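PDB 5E1V: polyketide synthase PksL from Bacillus subtilis, which probably dehydrates beta-hydroxyacyl intermediates to the alpha,beta-unsaturated thioester during bacillaene assembly, through its monomeric dehydratase domain. Local coordinates for residues I162-D167 / A200-T205. Sequence-based numbering, arbitrary orientation.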
loop_
_atom_site.group_PDB
_atom_site.type_symbol
_atom_site.label_atom_id
_atom_site.label_comp_id
_atom_site.label_asym_id
_atom_site.label_seq_id
_atom_site.Cartn_x
_atom_site.Cartn_y
_atom_site.Cartn_z
ATOM N N ILE A 162 -3.308 -16.362 -6.651
ATOM C CA ILE A 162 -4.000 -15.501 -7.557
ATOM C C ILE A 162 -4.916 -16.349 -8.473
ATOM O O ILE A 162 -4.419 -17.155 -9.280
ATOM C CB ILE A 162 -3.012 -14.721 -8.423
ATOM C CG1 ILE A 162 -2.015 -13.878 -7.566
ATOM C CG2 ILE A 162 -3.787 -13.866 -9.429
ATOM C CD1 ILE A 162 -1.008 -13.139 -8.430
ATOM N N TYR A 163 -6.219 -16.073 -8.388
ATOM C CA TYR A 163 -7.269 -16.647 -9.267
ATOM C C TYR A 163 -7.475 -15.775 -10.467
ATOM O O TYR A 163 -8.037 -14.682 -10.334
ATOM C CB TYR A 163 -8.588 -16.746 -8.526
ATOM C CG TYR A 163 -8.479 -17.591 -7.297
ATOM C CD1 TYR A 163 -8.435 -18.980 -7.389
ATOM C CD2 TYR A 163 -8.399 -17.013 -6.029
ATOM C CE1 TYR A 163 -8.324 -19.773 -6.258
ATOM C CE2 TYR A 163 -8.304 -17.798 -4.879
ATOM C CZ TYR A 163 -8.256 -19.175 -4.998
ATOM O OH TYR A 163 -8.155 -19.970 -3.859
ATOM N N GLU A 164 -7.004 -16.266 -11.619
ATOM C CA GLU A 164 -7.023 -15.550 -12.895
ATOM C C GLU A 164 -8.247 -15.906 -13.768
ATOM O O GLU A 164 -8.654 -17.082 -13.849
ATOM C CB GLU A 164 -5.777 -15.889 -13.717
ATOM C CG GLU A 164 -4.434 -15.685 -13.039
ATOM C CD GLU A 164 -3.285 -16.224 -13.871
ATOM O OE1 GLU A 164 -3.275 -17.452 -14.132
ATOM O OE2 GLU A 164 -2.398 -15.423 -14.256
ATOM N N GLU A 165 -8.793 -14.898 -14.450
ATOM C CA GLU A 165 -9.746 -15.138 -15.524
ATOM C C GLU A 165 -9.765 -13.987 -16.543
ATOM O O GLU A 165 -9.117 -12.960 -16.336
ATOM C CB GLU A 165 -11.131 -15.423 -14.965
ATOM C CG GLU A 165 -11.715 -14.314 -14.114
ATOM C CD GLU A 165 -13.220 -14.279 -14.225
ATOM O OE1 GLU A 165 -13.722 -14.011 -15.347
ATOM O OE2 GLU A 165 -13.890 -14.523 -13.197
ATOM N N GLU A 166 -10.495 -14.153 -17.653
ATOM C CA GLU A 166 -10.365 -13.190 -18.752
ATOM C C GLU A 166 -10.543 -11.797 -18.179
ATOM O O GLU A 166 -9.844 -10.885 -18.584
ATOM C CB GLU A 166 -11.377 -13.420 -19.904
ATOM N N ASP A 167 -11.453 -11.663 -17.225
ATOM C CA ASP A 167 -11.927 -10.374 -16.776
ATOM C C ASP A 167 -11.139 -9.722 -15.624
ATOM O O ASP A 167 -11.315 -8.548 -15.341
ATOM C CB ASP A 167 -13.407 -10.493 -16.406
ATOM C CG ASP A 167 -14.322 -10.424 -17.642
ATOM O OD1 ASP A 167 -13.802 -10.455 -18.791
ATOM O OD2 ASP A 167 -15.549 -10.321 -17.459
ATOM N N ALA A 200 -1.740 -7.064 -8.548
ATOM C CA ALA A 200 -2.009 -6.128 -9.655
ATOM C C ALA A 200 -0.933 -6.078 -10.724
ATOM O O ALA A 200 -1.229 -6.043 -11.911
ATOM C CB ALA A 200 -2.192 -4.739 -9.127
ATOM N N ASN A 201 0.310 -6.050 -10.296
ATOM C CA ASN A 201 1.409 -6.008 -11.212
ATOM C C ASN A 201 1.480 -7.354 -11.978
ATOM O O ASN A 201 1.843 -7.366 -13.157
ATOM C CB ASN A 201 2.708 -5.642 -10.509
ATOM C CG ASN A 201 3.809 -5.242 -11.473
ATOM O OD1 ASN A 201 4.191 -4.050 -11.577
ATOM N ND2 ASN A 201 4.329 -6.234 -12.209
ATOM N N HIS A 202 1.081 -8.446 -11.347
ATOM C CA HIS A 202 1.042 -9.735 -12.068
ATOM C C HIS A 202 -0.041 -9.772 -13.168
ATOM O O HIS A 202 0.135 -10.451 -14.190
ATOM C CB HIS A 202 0.852 -10.912 -11.122
ATOM C CG HIS A 202 0.496 -12.185 -11.820
ATOM N ND1 HIS A 202 1.445 -13.020 -12.375
ATOM C CD2 HIS A 202 -0.705 -12.751 -12.081
ATOM C CE1 HIS A 202 0.841 -14.051 -12.937
ATOM N NE2 HIS A 202 -0.464 -13.917 -12.767
ATOM N N LEU A 203 -1.141 -9.049 -12.973
ATOM C CA LEU A 203 -2.204 -8.950 -13.990
ATOM C C LEU A 203 -1.804 -8.000 -15.120
ATOM O O LEU A 203 -2.253 -8.133 -16.268
ATOM C CB LEU A 203 -3.507 -8.464 -13.330
ATOM C CG LEU A 203 -4.731 -8.195 -14.209
ATOM C CD1 LEU A 203 -5.149 -9.424 -15.046
ATOM C CD2 LEU A 203 -5.890 -7.695 -13.378
ATOM N N LEU A 204 -0.919 -7.062 -14.806
ATOM C CA LEU A 204 -0.419 -6.130 -15.795
ATOM C C LEU A 204 0.614 -6.699 -16.743
ATOM O O LEU A 204 0.987 -6.036 -17.721
ATOM C CB LEU A 204 0.214 -4.947 -15.088
ATOM C CG LEU A 204 -0.748 -3.807 -14.904
ATOM C CD1 LEU A 204 -0.190 -2.776 -13.924
ATOM C CD2 LEU A 204 -1.022 -3.178 -16.261
ATOM N N THR A 205 1.100 -7.894 -16.432
ATOM C CA THR A 205 2.234 -8.481 -17.171
ATOM C C THR A 205 2.098 -8.372 -18.703
ATOM O O THR A 205 2.946 -7.746 -19.333
ATOM C CB THR A 205 2.436 -9.952 -16.797
ATOM O OG1 THR A 205 1.193 -10.634 -16.983
ATOM C CG2 THR A 205 2.868 -10.087 -15.351
#
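In the double-hotdog fold of polyketide synthase dehydratases long helices pack against curved antiparallel sheet, and here, in the second hotdog range, the C-terminal part of helix 190-203 meets strand 159-165, which lies between strands 134-137 and 168-174; Ile-162 and Glu-164 both reach His-202. Ile-162 and Glu-164 lie two apart in the strand and project to the same side, while Tyr-163 between them turns to the other, where its hydroxyl is hydrogen-bonded to Glu-172. Histidine suits this place because one ring can serve an apolar and a polar neighbour together. With CG anti to the backbone N (chi1 167°), the imidazole swings out from the helix toward the strand. Its NE2 donates a hydrogen bond to Glu-164 OE2 at 2.9 Å, fairly straight at 160°; the acceptor lies close to the ring plane, yet the N-H comes from above the carboxylate plane. Glutamate has the length this needs, since its chain runs extended beyond CG and carries OE2 to the ring; Glu-164 CA is 8.2 Å from Leu-203 CA, the backbone separation here. The negative charge probably raises the basicity of the imidazole. Ile-162 supplies the buried, greasy side: CD1 approaches the ring obliquely, 3.7 Å from His-202 CD2, and the side chain also touches Val-169 and Leu-171 of strand 168-174. Val-136, on the strand at the other flank, touches both His-202 and Glu-164. Three residues on from the histidine, Thr-205 OG1 donates to His-202 O at 3.0 Å.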